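Local coordinates for protein minor fimbrium anchoring subunit Mfa2 (Porphyromonas gingivalis, PDB 5NFI) that anchors the minor (Mfa1) fimbriae in the outer membrane through its interaction with Mfa1 and regulates fimbrial length, at residues T143-V148 / R197-T202; T105-T110 / T182-E187; R3-N8 / I58-D63; P118-K123 / I133-N138. One frame throughout, in Å; residues are numbered along the deposited sequence.

Interaction 1. Residues T143-V148 / R197-T202; sequences TNRVTV and RAFFTT
T202, T147 and V146 have the most surface buried between two antiparallel strands whose short axes run 4.8 Å apart at 163°. T202 pairs with N144 at the end of the ladder: T202 N donates its N-H to N144 O, and T202 O accepts the N-H of N144. With OG1 anti to the backbone N (chi1 -179°), the methyl CG2 sits between N and the carbonyl carbon and lies beside N144 CB at 4.1 Å; OG1 goes to N167. V146 forms the next hydrogen-bonded pair, with F200. V146 N reaches F200 O over 2.9 Å in the carbonyl plane, at a nearly straight 175°. F200 N returns the bond to V146 O, which also lies at the edge of the phenyl ring, 3.6 Å from F200 CD1. One V146 branch, CG2, leans toward T202 and lies 4.2 Å from T202 CG2. On the other face, T147 stands in a non-hydrogen-bonded pair with F199. Its OG1 comes in at the rim of the F199 ring, in plane and 3.5 Å from F199 CD1. Its methyl CG2 instead turns to the extended R197 chain, 3.6 Å from R197 NE. R145 lies alongside the same phenyl ring, with CB 3.7 Å from F199 CZ, before its guanidinium leads away to salt bridges with E141 and D249. Strand 249-258 runs parallel to 143-148 on its far side, and strand 182-190 borders 196-202. F200, A198 and V148 face I161 of strand 159-165, within the core of this part of the molecule.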
loop_
_atom_site.group_PDB
_atom_site.type_symbol
_atom_site.label_atom_id
_atom_site.label_comp_id
_atom_site.label_asym_id
_atom_site.label_seq_id
_atom_site.Cartn_x
_atom_site.Cartn_y
_atom_site.Cartn_z
ATOM N N THR A 143 -1.697 2.350 -0.760
ATOM C CA THR A 143 -0.933 3.581 -0.607
ATOM C C THR A 143 -1.194 4.222 0.768
ATOM O O THR A 143 -2.289 4.108 1.354
ATOM C CB THR A 143 -1.249 4.625 -1.690
ATOM O OG1 THR A 143 -2.608 4.482 -2.107
ATOM C CG2 THR A 143 -0.309 4.507 -2.887
ATOM N N ASN A 144 -0.166 4.880 1.283
ATOM C CA ASN A 144 -0.246 5.584 2.550
ATOM C C ASN A 144 0.420 6.907 2.370
ATOM O O ASN A 144 1.481 6.982 1.775
ATOM C CB ASN A 144 0.429 4.809 3.665
ATOM C CG ASN A 144 -0.294 3.547 3.996
ATOM O OD1 ASN A 144 -1.319 3.574 4.671
ATOM N ND2 ASN A 144 0.255 2.419 3.558
ATOM N N ARG A 145 -0.221 7.944 2.873
ATOM C CA ARG A 145 0.323 9.286 2.838
ATOM C C ARG A 145 0.835 9.595 4.227
ATOM O O ARG A 145 0.086 9.555 5.200
ATOM C CB ARG A 145 -0.736 10.298 2.388
ATOM C CG ARG A 145 -1.164 10.115 0.941
ATOM C CD ARG A 145 -2.545 10.684 0.704
ATOM N NE ARG A 145 -3.572 9.898 1.386
ATOM C CZ ARG A 145 -4.103 8.771 0.907
ATOM N NH1 ARG A 145 -5.027 8.118 1.609
ATOM N NH2 ARG A 145 -3.713 8.292 -0.272
ATOM N N VAL A 146 2.126 9.870 4.316
ATOM C CA VAL A 146 2.779 10.034 5.600
ATOM C C VAL A 146 3.478 11.381 5.685
ATOM O O VAL A 146 4.446 11.631 4.966
ATOM C CB VAL A 146 3.811 8.912 5.864
ATOM C CG1 VAL A 146 4.279 8.966 7.302
ATOM C CG2 VAL A 146 3.225 7.542 5.557
ATOM N N THR A 147 2.977 12.240 6.566
ATOM C CA THR A 147 3.590 13.528 6.829
ATOM C C THR A 147 4.430 13.461 8.108
ATOM O O THR A 147 3.988 12.933 9.142
ATOM C CB THR A 147 2.534 14.628 6.973
ATOM O OG1 THR A 147 1.560 14.491 5.932
ATOM C CG2 THR A 147 3.174 16.003 6.889
ATOM N N VAL A 148 5.635 14.004 8.047
ATOM C CA VAL A 148 6.520 13.964 9.187
ATOM C C VAL A 148 7.118 15.342 9.437
ATOM O O VAL A 148 7.620 15.981 8.522
ATOM C CB VAL A 148 7.648 12.946 8.987
ATOM C CG1 VAL A 148 8.619 12.987 10.165
ATOM C CG2 VAL A 148 7.076 11.557 8.812
ATOM N N ARG A 197 9.235 19.871 7.582
ATOM C CA ARG A 197 8.104 19.001 7.270
ATOM C C ARG A 197 8.369 18.269 5.961
ATOM O O ARG A 197 8.798 18.875 4.995
ATOM C CB ARG A 197 6.818 19.825 7.178
ATOM C CG ARG A 197 5.529 19.101 7.554
ATOM C CD ARG A 197 4.340 20.038 7.321
ATOM N NE ARG A 197 3.033 19.516 7.740
ATOM C CZ ARG A 197 2.558 19.597 8.985
ATOM N NH1 ARG A 197 3.302 20.147 9.948
ATOM N NH2 ARG A 197 1.347 19.117 9.278
ATOM N N ALA A 198 8.112 16.967 5.935
ATOM C CA ALA A 198 8.303 16.143 4.752
ATOM C C ALA A 198 7.036 15.324 4.448
ATOM O O ALA A 198 6.361 14.838 5.365
ATOM C CB ALA A 198 9.499 15.226 4.940
ATOM N N PHE A 199 6.714 15.175 3.160
ATOM C CA PHE A 199 5.563 14.367 2.766
ATOM C C PHE A 199 5.951 13.181 1.872
ATOM O O PHE A 199 6.583 13.349 0.827
ATOM C CB PHE A 199 4.522 15.231 2.065
ATOM C CG PHE A 199 3.308 14.465 1.616
ATOM C CD1 PHE A 199 2.264 14.225 2.487
ATOM C CD2 PHE A 199 3.218 13.970 0.318
ATOM C CE1 PHE A 199 1.144 13.514 2.066
ATOM C CE2 PHE A 199 2.116 13.255 -0.100
ATOM C CZ PHE A 199 1.075 13.029 0.770
ATOM N N PHE A 200 5.561 11.984 2.297
ATOM C CA PHE A 200 5.873 10.760 1.572
ATOM C C PHE A 200 4.597 10.062 1.112
ATOM O O PHE A 200 3.606 10.009 1.843
ATOM C CB PHE A 200 6.673 9.781 2.443
ATOM C CG PHE A 200 7.915 10.358 3.024
ATOM C CD1 PHE A 200 7.870 11.111 4.185
ATOM C CD2 PHE A 200 9.137 10.145 2.417
ATOM C CE1 PHE A 200 9.026 11.644 4.721
ATOM C CE2 PHE A 200 10.305 10.679 2.950
ATOM C CZ PHE A 200 10.253 11.427 4.090
ATOM N N THR A 201 4.615 9.516 -0.092
ATOM C CA THR A 201 3.587 8.573 -0.440
ATOM C C THR A 201 4.256 7.221 -0.597
ATOM O O THR A 201 5.092 7.018 -1.487
ATOM C CB THR A 201 2.830 8.948 -1.725
ATOM O OG1 THR A 201 2.276 10.259 -1.591
ATOM C CG2 THR A 201 1.704 7.964 -1.950
ATOM N N THR A 202 3.905 6.295 0.278
ATOM C CA THR A 202 4.522 4.994 0.214
ATOM C C THR A 202 3.438 3.958 -0.049
ATOM O O THR A 202 2.261 4.293 -0.116
ATOM C CB THR A 202 5.291 4.673 1.507
ATOM O OG1 THR A 202 5.905 3.383 1.396
ATOM C CG2 THR A 202 4.362 4.677 2.696
#

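Interaction 2. Residues T105-T110 / T182-E187; sequences TNIDGT and TYYPGE
This is a small, partly buried packing contact between a loop and a strand, made where the connection from strand 103-104 to strand 113-122 passes over the irregular middle of strand 182-190. P185 carries it. Its ring points at the loop, and CG, the outermost ring carbon, touches the backbone of N106, 3.8 Å from N106 CA. The side chain of N106 adds only its CB, at 4.1 Å from the same P185 CG. Deeper in the protein, I107 sends the tip of its chain toward Y184, with CD1 4.4 Å from CE2 of the ring. CG2 of T182 lies over one face of that ring, offset toward the rim, and the phenol OH is held by N167, so the ring is supported at its face and at its tip. At the outer end the contact thins: D108 OD2 comes no nearer to E187 than 4.4 Å, to its CG, and E187 is poorly ordered. The two carboxylates lie near each other without touching, which may disfavour closer approach. The other oxygen, D108 OD1, is hydrogen-bonded to T201 OG1, tying the loop to strand 196-202 as well. The loop keeps its shape through a type II beta turn from I107 to T110, with G109 at positive phi (79°). I107 O is gripped twice by T110, by its N at 3.2 Å and, in plane on a lone pair, by OG1 at 3.0 Å. The arrangement is a type II turn in a loop packed by a proline against the broken strand of a beta-rich fimbrillin-superfamily fold.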
loop_
_atom_site.group_PDB
_atom_site.type_symbol
_atom_site.label_atom_id
_atom_site.label_comp_id
_atom_site.label_asym_id
_atom_site.label_seq_id
_atom_site.Cartn_x
_atom_site.Cartn_y
_atom_site.Cartn_z
ATOM N N THR A 105 10.141 5.775 -7.632
ATOM C CA THR A 105 9.539 6.825 -8.437
ATOM C C THR A 105 8.532 7.558 -7.565
ATOM O O THR A 105 7.913 6.966 -6.678
ATOM C CB THR A 105 8.840 6.277 -9.697
ATOM O OG1 THR A 105 8.314 7.364 -10.477
ATOM C CG2 THR A 105 7.708 5.365 -9.317
ATOM N N ASN A 106 8.373 8.853 -7.784
ATOM C CA ASN A 106 7.465 9.612 -6.940
ATOM C C ASN A 106 6.014 9.267 -7.222
ATOM O O ASN A 106 5.530 9.519 -8.328
ATOM C CB ASN A 106 7.674 11.098 -7.142
ATOM C CG ASN A 106 6.680 11.921 -6.381
ATOM O OD1 ASN A 106 6.190 11.518 -5.331
ATOM N ND2 ASN A 106 6.356 13.087 -6.918
ATOM N N ILE A 107 5.316 8.719 -6.229
ATOM C CA ILE A 107 3.946 8.303 -6.450
ATOM C C ILE A 107 2.928 9.131 -5.669
ATOM O O ILE A 107 1.790 8.691 -5.475
ATOM C CB ILE A 107 3.742 6.798 -6.114
ATOM C CG1 ILE A 107 3.902 6.535 -4.614
ATOM C CG2 ILE A 107 4.632 5.903 -7.012
ATOM C CD1 ILE A 107 3.783 5.098 -4.249
ATOM N N ASP A 108 3.317 10.338 -5.255
ATOM C CA ASP A 108 2.354 11.248 -4.622
ATOM C C ASP A 108 1.175 11.404 -5.554
ATOM O O ASP A 108 1.338 11.424 -6.761
ATOM C CB ASP A 108 2.936 12.644 -4.319
ATOM C CG ASP A 108 4.191 12.600 -3.457
ATOM O OD1 ASP A 108 4.317 11.707 -2.579
ATOM O OD2 ASP A 108 5.068 13.473 -3.667
ATOM N N GLY A 109 -0.014 11.517 -4.978
ATOM C CA GLY A 109 -1.206 11.801 -5.740
ATOM C C GLY A 109 -1.769 10.587 -6.452
ATOM O O GLY A 109 -2.664 10.729 -7.272
ATOM N N THR A 110 -1.246 9.403 -6.152
ATOM C CA THR A 110 -1.794 8.168 -6.692
ATOM C C THR A 110 -2.356 7.266 -5.599
ATOM O O THR A 110 -1.839 7.209 -4.495
ATOM C CB THR A 110 -0.742 7.361 -7.472
ATOM O OG1 THR A 110 -0.001 6.536 -6.564
ATOM C CG2 THR A 110 0.197 8.275 -8.237
ATOM N N THR A 182 13.167 0.227 0.029
ATOM C CA THR A 182 12.966 1.245 -0.976
ATOM C C THR A 182 12.838 2.582 -0.285
ATOM O O THR A 182 12.039 2.742 0.640
ATOM C CB THR A 182 11.693 0.987 -1.809
ATOM O OG1 THR A 182 11.775 -0.289 -2.451
ATOM C CG2 THR A 182 11.514 2.059 -2.848
ATOM N N TYR A 183 13.621 3.551 -0.722
ATOM C CA TYR A 183 13.490 4.874 -0.161
ATOM C C TYR A 183 12.405 5.621 -0.915
ATOM O O TYR A 183 12.336 5.537 -2.132
ATOM C CB TYR A 183 14.832 5.610 -0.199
ATOM C CG TYR A 183 15.735 5.161 0.914
ATOM C CD1 TYR A 183 16.547 4.046 0.775
ATOM C CD2 TYR A 183 15.743 5.832 2.136
ATOM C CE1 TYR A 183 17.366 3.622 1.817
ATOM C CE2 TYR A 183 16.556 5.420 3.183
ATOM C CZ TYR A 183 17.360 4.314 3.020
ATOM O OH TYR A 183 18.157 3.906 4.069
ATOM N N TYR A 184 11.547 6.332 -0.186
ATOM C CA TYR A 184 10.503 7.133 -0.832
ATOM C C TYR A 184 10.802 8.635 -0.818
ATOM O O TYR A 184 11.242 9.184 0.203
ATOM C CB TYR A 184 9.147 6.860 -0.181
ATOM C CG TYR A 184 8.635 5.487 -0.518
ATOM C CD1 TYR A 184 8.996 4.390 0.246
ATOM C CD2 TYR A 184 7.816 5.283 -1.624
ATOM C CE1 TYR A 184 8.543 3.134 -0.064
ATOM C CE2 TYR A 184 7.357 4.033 -1.941
ATOM C CZ TYR A 184 7.718 2.960 -1.159
ATOM O OH TYR A 184 7.265 1.704 -1.478
ATOM N N PRO A 185 10.547 9.300 -1.964
ATOM C CA PRO A 185 10.893 10.697 -2.231
ATOM C C PRO A 185 10.221 11.653 -1.264
ATOM O O PRO A 185 9.024 11.906 -1.372
ATOM C CB PRO A 185 10.380 10.924 -3.650
ATOM C CG PRO A 185 10.175 9.575 -4.220
ATOM C CD PRO A 185 9.796 8.710 -3.080
ATOM N N GLY A 186 11.002 12.190 -0.334
ATOM C CA GLY A 186 10.476 13.087 0.674
ATOM C C GLY A 186 10.551 14.547 0.293
ATOM O O GLY A 186 11.550 15.217 0.551
ATOM N N GLU A 187 9.486 15.047 -0.321
ATOM C CA GLU A 187 9.424 16.456 -0.663
ATOM C C GLU A 187 9.191 17.273 0.612
ATOM O O GLU A 187 8.373 16.903 1.465
ATOM C CB GLU A 187 8.347 16.703 -1.718
ATOM C CG GLU A 187 8.671 15.989 -3.029
ATOM C CD GLU A 187 10.039 16.381 -3.605
ATOM O OE1 GLU A 187 10.356 17.593 -3.641
ATOM O OE2 GLU A 187 10.805 15.470 -4.004
#

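Interaction 3. Residues R3-N8 / I58-D63; sequences RGVYVN and IPLEKD
The firm part of this contact is a short antiparallel ladder between strands 3-8 and 58-60, and the slack part is the loop that follows at E61-D63. V5 and I58 form a hydrogen-bonded pair: V5 N donates to I58 O at 2.9 Å, and I58 N answers to V5 O at 2.8 Å. Both donors stand above the carbonyl planes they serve. The side chains of V5, I58 and L60 share one face. V5 CG2, anti to the carbonyl carbon, obliquely meets L60 CD1 at 3.5 Å, and V7 CG2 meets I58 CG1 at 3.8 Å. Beyond G4, whose backbone is almost fully extended, L60 N gives a hydrogen bond to R3 O, straight at the N-H but well out of the carbonyl plane, at the looser end of the ladder. The solvent side is that of E61-D63, to which the buried R3 reaches out. Its long chain, bent at chi2 and chi3, brings NH1 to D63 OD1 at 3.3 Å, a salt bridge whose hydrogen bond is weak and bent (133°). D63 OD1 lies at the guanidinium edge, but the carboxylate is turned 88° to its plane. R3 NH1 also hydrogen-bonds the carbonyl of K123, and its contact with the exposed D63 is the weaker of the two. On the packed side, V5 also meets V120, and I58 reaches strand 39-45. Strand 3-10 thus runs antiparallel to 56-60 and parallel to 133-151, a mixed strand order consistent with the beta-sandwich lobes of transthyretin-clan fimbrillins.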
loop_
_atom_site.group_PDB
_atom_site.type_symbol
_atom_site.label_atom_id
_atom_site.label_comp_id
_atom_site.label_asym_id
_atom_site.label_seq_id
_atom_site.Cartn_x
_atom_site.Cartn_y
_atom_site.Cartn_z
ATOM N N ARG A 3 -19.087 -18.587 -20.084
ATOM C CA ARG A 3 -19.229 -18.531 -18.629
ATOM C C ARG A 3 -18.318 -17.477 -17.967
ATOM O O ARG A 3 -17.322 -17.023 -18.547
ATOM C CB ARG A 3 -18.940 -19.906 -18.013
ATOM C CG ARG A 3 -19.642 -21.086 -18.685
ATOM C CD ARG A 3 -19.943 -22.157 -17.676
ATOM N NE ARG A 3 -20.879 -21.670 -16.677
ATOM C CZ ARG A 3 -21.281 -22.387 -15.640
ATOM N NH1 ARG A 3 -20.817 -23.617 -15.479
ATOM N NH2 ARG A 3 -22.142 -21.880 -14.767
ATOM N N GLY A 4 -18.651 -17.106 -16.732
ATOM C CA GLY A 4 -17.887 -16.103 -16.024
ATOM C C GLY A 4 -18.510 -15.655 -14.722
ATOM O O GLY A 4 -19.626 -16.042 -14.388
ATOM N N VAL A 5 -17.754 -14.846 -13.985
ATOM C CA VAL A 5 -18.175 -14.295 -12.700
ATOM C C VAL A 5 -18.433 -12.806 -12.837
ATOM O O VAL A 5 -17.566 -12.081 -13.299
ATOM C CB VAL A 5 -17.095 -14.473 -11.594
ATOM C CG1 VAL A 5 -17.649 -14.044 -10.243
ATOM C CG2 VAL A 5 -16.605 -15.897 -11.534
ATOM N N TYR A 6 -19.602 -12.331 -12.429
ATOM C CA TYR A 6 -19.769 -10.892 -12.320
ATOM C C TYR A 6 -19.258 -10.456 -10.952
ATOM O O TYR A 6 -19.579 -11.070 -9.940
ATOM C CB TYR A 6 -21.224 -10.468 -12.518
ATOM C CG TYR A 6 -21.708 -10.597 -13.942
ATOM C CD1 TYR A 6 -21.344 -9.667 -14.910
ATOM C CD2 TYR A 6 -22.542 -11.646 -14.319
ATOM C CE1 TYR A 6 -21.796 -9.790 -16.222
ATOM C CE2 TYR A 6 -22.986 -11.768 -15.605
ATOM C CZ TYR A 6 -22.613 -10.843 -16.557
ATOM O OH TYR A 6 -23.072 -10.977 -17.853
ATOM N N VAL A 7 -18.450 -9.401 -10.935
ATOM C CA VAL A 7 -17.850 -8.921 -9.700
ATOM C C VAL A 7 -18.189 -7.462 -9.446
ATOM O O VAL A 7 -18.060 -6.609 -10.325
ATOM C CB VAL A 7 -16.319 -9.074 -9.704
ATOM C CG1 VAL A 7 -15.745 -8.563 -8.402
ATOM C CG2 VAL A 7 -15.930 -10.524 -9.898
ATOM N N ASN A 8 -18.645 -7.204 -8.227
ATOM C CA ASN A 8 -18.965 -5.873 -7.759
ATOM C C ASN A 8 -17.870 -5.353 -6.834
ATOM O O ASN A 8 -17.421 -6.057 -5.921
ATOM C CB ASN A 8 -20.297 -5.876 -7.027
ATOM C CG ASN A 8 -20.582 -4.560 -6.358
ATOM O OD1 ASN A 8 -20.248 -4.356 -5.185
ATOM N ND2 ASN A 8 -21.185 -3.640 -7.106
ATOM N N ILE A 58 -15.923 -11.314 -15.440
ATOM C CA ILE A 58 -14.627 -11.963 -15.467
ATOM C C ILE A 58 -14.822 -13.300 -16.166
ATOM O O ILE A 58 -15.375 -14.243 -15.585
ATOM C CB ILE A 58 -14.045 -12.174 -14.043
ATOM C CG1 ILE A 58 -14.097 -10.878 -13.230
ATOM C CG2 ILE A 58 -12.625 -12.679 -14.102
ATOM C CD1 ILE A 58 -13.400 -9.707 -13.903
ATOM N N PRO A 59 -14.429 -13.366 -17.442
ATOM C CA PRO A 59 -14.511 -14.592 -18.238
ATOM C C PRO A 59 -13.836 -15.787 -17.571
ATOM O O PRO A 59 -12.718 -15.655 -17.060
ATOM C CB PRO A 59 -13.784 -14.204 -19.521
ATOM C CG PRO A 59 -14.082 -12.771 -19.668
ATOM C CD PRO A 59 -14.098 -12.204 -18.282
ATOM N N LEU A 60 -14.538 -16.920 -17.561
ATOM C CA LEU A 60 -13.971 -18.205 -17.164
ATOM C C LEU A 60 -14.467 -19.237 -18.168
ATOM O O LEU A 60 -15.256 -18.904 -19.043
ATOM C CB LEU A 60 -14.379 -18.593 -15.746
ATOM C CG LEU A 60 -14.085 -17.614 -14.612
ATOM C CD1 LEU A 60 -14.684 -18.156 -13.350
ATOM C CD2 LEU A 60 -12.600 -17.457 -14.443
ATOM N N GLU A 61 -14.023 -20.484 -18.062
ATOM C CA GLU A 61 -14.473 -21.497 -19.010
ATOM C C GLU A 61 -14.775 -22.832 -18.363
ATOM O O GLU A 61 -15.903 -23.318 -18.420
ATOM C CB GLU A 61 -13.434 -21.685 -20.111
ATOM C CG GLU A 61 -13.327 -20.484 -21.010
ATOM C CD GLU A 61 -12.195 -20.588 -21.981
ATOM O OE1 GLU A 61 -11.688 -21.714 -22.187
ATOM O OE2 GLU A 61 -11.811 -19.535 -22.530
ATOM N N LYS A 62 -13.762 -23.437 -17.770
ATOM C CA LYS A 62 -13.950 -24.720 -17.126
ATOM C C LYS A 62 -14.570 -24.544 -15.732
ATOM O O LYS A 62 -14.147 -23.686 -14.948
ATOM C CB LYS A 62 -12.612 -25.459 -17.053
ATOM C CG LYS A 62 -11.775 -25.310 -18.312
ATOM C CD LYS A 62 -11.195 -26.635 -18.757
ATOM C CE LYS A 62 -10.757 -26.579 -20.219
ATOM N NZ LYS A 62 -10.484 -27.938 -20.813
ATOM N N ASP A 63 -15.588 -25.351 -15.439
ATOM C CA ASP A 63 -16.213 -25.388 -14.115
ATOM C C ASP A 63 -15.170 -25.523 -13.007
ATOM O O ASP A 63 -14.087 -26.051 -13.237
ATOM C CB ASP A 63 -17.216 -26.552 -14.024
ATOM C CG ASP A 63 -18.220 -26.553 -15.159
ATOM O OD1 ASP A 63 -18.253 -25.567 -15.931
ATOM O OD2 ASP A 63 -18.982 -27.545 -15.275
#

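Interaction 4. Residues P118-K123 / I133-N138; sequences PVVELK and IHTRAN
Apolar packing dominates. The two segments run nearly antiparallel, 168° between their directions, but their axes stay 7.8 Å apart, so side chains rather than backbone bonds join them. I133 has the largest buried area: CG1 takes the crowded position between N and the carbonyl carbon (chi1 66°), directing CD1 against V120 CB at 3.6 Å. The same methyl touches the backbone at E121 N, while the other branch, CG2, lies obliquely to L122 CD2 at 4.1 Å. V120 also turns its CG1, anti to the carbonyl carbon, onto T135 CB at 3.6 Å, the two side chains crossing at about a right angle. Contacts between carbon and oxygen make up the second group. T135 OG1, anti to its own backbone N, meets the P118 ring tip to tip, 3.4 Å from P118 CG, and P118 CD rests against the carbonyl of R136. The backbones bond instead to their other neighbours: V120 and L122 to Y66 and G64 of strand 64-72, I133 and T135 to strand 3-10. Strands 113-122 and 133-151 form a beta hairpin, and here its arms have parted, each with a different neighbour, while T135 also packs on V5 and V7.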
loop_
_atom_site.group_PDB
_atom_site.type_symbol
_atom_site.label_atom_id
_atom_site.label_comp_id
_atom_site.label_asym_id
_atom_site.label_seq_id
_atom_site.Cartn_x
_atom_site.Cartn_y
_atom_site.Cartn_z
ATOM N N PRO A 118 -14.291 -13.584 -2.295
ATOM C CA PRO A 118 -14.352 -14.930 -1.729
ATOM C C PRO A 118 -14.147 -15.975 -2.818
ATOM O O PRO A 118 -14.129 -15.644 -3.999
ATOM C CB PRO A 118 -15.763 -15.010 -1.134
ATOM C CG PRO A 118 -16.545 -13.942 -1.836
ATOM C CD PRO A 118 -15.568 -12.860 -2.192
ATOM N N VAL A 119 -13.963 -17.221 -2.412
ATOM C CA VAL A 119 -13.936 -18.312 -3.349
ATOM C C VAL A 119 -15.321 -18.479 -3.948
ATOM O O VAL A 119 -16.320 -18.608 -3.222
ATOM C CB VAL A 119 -13.519 -19.619 -2.684
ATOM C CG1 VAL A 119 -13.546 -20.764 -3.708
ATOM C CG2 VAL A 119 -12.163 -19.476 -2.044
ATOM N N VAL A 120 -15.377 -18.473 -5.274
ATOM C CA VAL A 120 -16.624 -18.675 -5.993
ATOM C C VAL A 120 -16.532 -19.967 -6.770
ATOM O O VAL A 120 -15.463 -20.581 -6.829
ATOM C CB VAL A 120 -16.932 -17.508 -6.941
ATOM C CG1 VAL A 120 -17.087 -16.220 -6.147
ATOM C CG2 VAL A 120 -15.847 -17.365 -7.988
ATOM N N GLU A 121 -17.639 -20.366 -7.384
ATOM C CA GLU A 121 -17.720 -21.679 -7.997
ATOM C C GLU A 121 -18.614 -21.738 -9.233
ATOM O O GLU A 121 -19.828 -21.562 -9.128
ATOM C CB GLU A 121 -18.211 -22.670 -6.954
ATOM C CG GLU A 121 -18.379 -24.085 -7.423
ATOM C CD GLU A 121 -18.883 -24.941 -6.294
ATOM O OE1 GLU A 121 -18.904 -24.406 -5.155
ATOM O OE2 GLU A 121 -19.286 -26.106 -6.532
ATOM N N LEU A 122 -18.003 -21.977 -10.396
ATOM C CA LEU A 122 -18.750 -22.361 -11.596
ATOM C C LEU A 122 -19.198 -23.808 -11.488
ATOM O O LEU A 122 -18.356 -24.708 -11.385
ATOM C CB LEU A 122 -17.911 -22.205 -12.856
ATOM C CG LEU A 122 -17.882 -20.865 -13.577
ATOM C CD1 LEU A 122 -17.448 -21.100 -15.018
ATOM C CD2 LEU A 122 -19.229 -20.180 -13.500
ATOM N N LYS A 123 -20.505 -24.042 -11.525
ATOM C CA LYS A 123 -21.011 -25.392 -11.331
ATOM C C LYS A 123 -21.430 -25.978 -12.682
ATOM O O LYS A 123 -21.647 -25.236 -13.638
ATOM C CB LYS A 123 -22.174 -25.386 -10.344
ATOM C CG LYS A 123 -21.767 -25.173 -8.888
ATOM C CD LYS A 123 -22.845 -24.387 -8.142
ATOM C CE LYS A 123 -22.917 -24.740 -6.664
ATOM N NZ LYS A 123 -24.151 -24.160 -6.058
ATOM N N ILE A 133 -22.082 -16.580 -12.459
ATOM C CA ILE A 133 -22.264 -16.366 -11.030
ATOM C C ILE A 133 -21.947 -14.919 -10.672
ATOM O O ILE A 133 -21.553 -14.126 -11.528
ATOM C CB ILE A 133 -21.398 -17.319 -10.192
ATOM C CG1 ILE A 133 -19.917 -17.024 -10.391
ATOM C CG2 ILE A 133 -21.685 -18.760 -10.566
ATOM C CD1 ILE A 133 -19.034 -18.077 -9.790
ATOM N N HIS A 134 -22.152 -14.570 -9.411
ATOM C CA HIS A 134 -21.850 -13.225 -8.945
ATOM C C HIS A 134 -21.061 -13.266 -7.659
ATOM O O HIS A 134 -21.085 -14.265 -6.945
ATOM C CB HIS A 134 -23.127 -12.423 -8.742
ATOM C CG HIS A 134 -23.883 -12.182 -10.007
ATOM N ND1 HIS A 134 -23.993 -10.936 -10.586
ATOM C CD2 HIS A 134 -24.561 -13.032 -10.814
ATOM C CE1 HIS A 134 -24.714 -11.027 -11.690
ATOM N NE2 HIS A 134 -25.070 -12.289 -11.851
ATOM N N THR A 135 -20.360 -12.173 -7.377
ATOM C CA THR A 135 -19.636 -12.010 -6.132
ATOM C C THR A 135 -19.295 -10.535 -5.929
ATOM O O THR A 135 -19.490 -9.720 -6.827
ATOM C CB THR A 135 -18.352 -12.857 -6.110
ATOM O OG1 THR A 135 -17.792 -12.862 -4.790
ATOM C CG2 THR A 135 -17.329 -12.313 -7.094
ATOM N N ARG A 136 -18.815 -10.205 -4.730
ATOM C CA ARG A 136 -18.350 -8.867 -4.384
ATOM C C ARG A 136 -16.908 -8.955 -3.914
ATOM O O ARG A 136 -16.488 -9.997 -3.394
ATOM C CB ARG A 136 -19.207 -8.239 -3.281
ATOM C CG ARG A 136 -20.645 -8.058 -3.645
ATOM C CD ARG A 136 -21.491 -7.550 -2.483
ATOM N NE ARG A 136 -21.242 -6.151 -2.129
ATOM C CZ ARG A 136 -20.848 -5.711 -0.929
ATOM N NH1 ARG A 136 -20.646 -6.558 0.076
ATOM N NH2 ARG A 136 -20.681 -4.409 -0.724
ATOM N N ALA A 137 -16.161 -7.861 -4.073
ATOM C CA ALA A 137 -14.784 -7.781 -3.586
ATOM C C ALA A 137 -14.508 -6.446 -2.893
ATOM O O ALA A 137 -14.926 -5.400 -3.376
ATOM C CB ALA A 137 -13.813 -7.989 -4.727
ATOM N N ASN A 138 -13.799 -6.488 -1.765
ATOM C CA ASN A 138 -13.507 -5.284 -0.979
ATOM C C ASN A 138 -12.121 -4.705 -1.286
ATOM O O ASN A 138 -11.089 -5.296 -0.949
ATOM C CB ASN A 138 -13.625 -5.587 0.514
ATOM C CG ASN A 138 -13.500 -4.333 1.395
ATOM O OD1 ASN A 138 -13.113 -3.256 0.934
ATOM N ND2 ASN A 138 -13.824 -4.485 2.673
#

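In the fold
From the N terminus, interaction 3 closes first, bringing 58-63 back to strand 3-10 before any other contact opens. The chain then passes 105-110, which starts interaction 2, and completes interaction 4, a local hairpin contact lying wholly within the span of interaction 2. Interaction 1 opens at 143-148; 182-187 then closes interaction 2 and 197-202 closes interaction 1, so these two cross. Interactions 3 and 4 touch, their centres about 9 Å apart, as do 1 and 2, at about 8 Å. The two pairs occupy opposite sides of the chain's centre, and the long, interrupted strand 133-151 spans them, serving interactions 4 and 1 in turn.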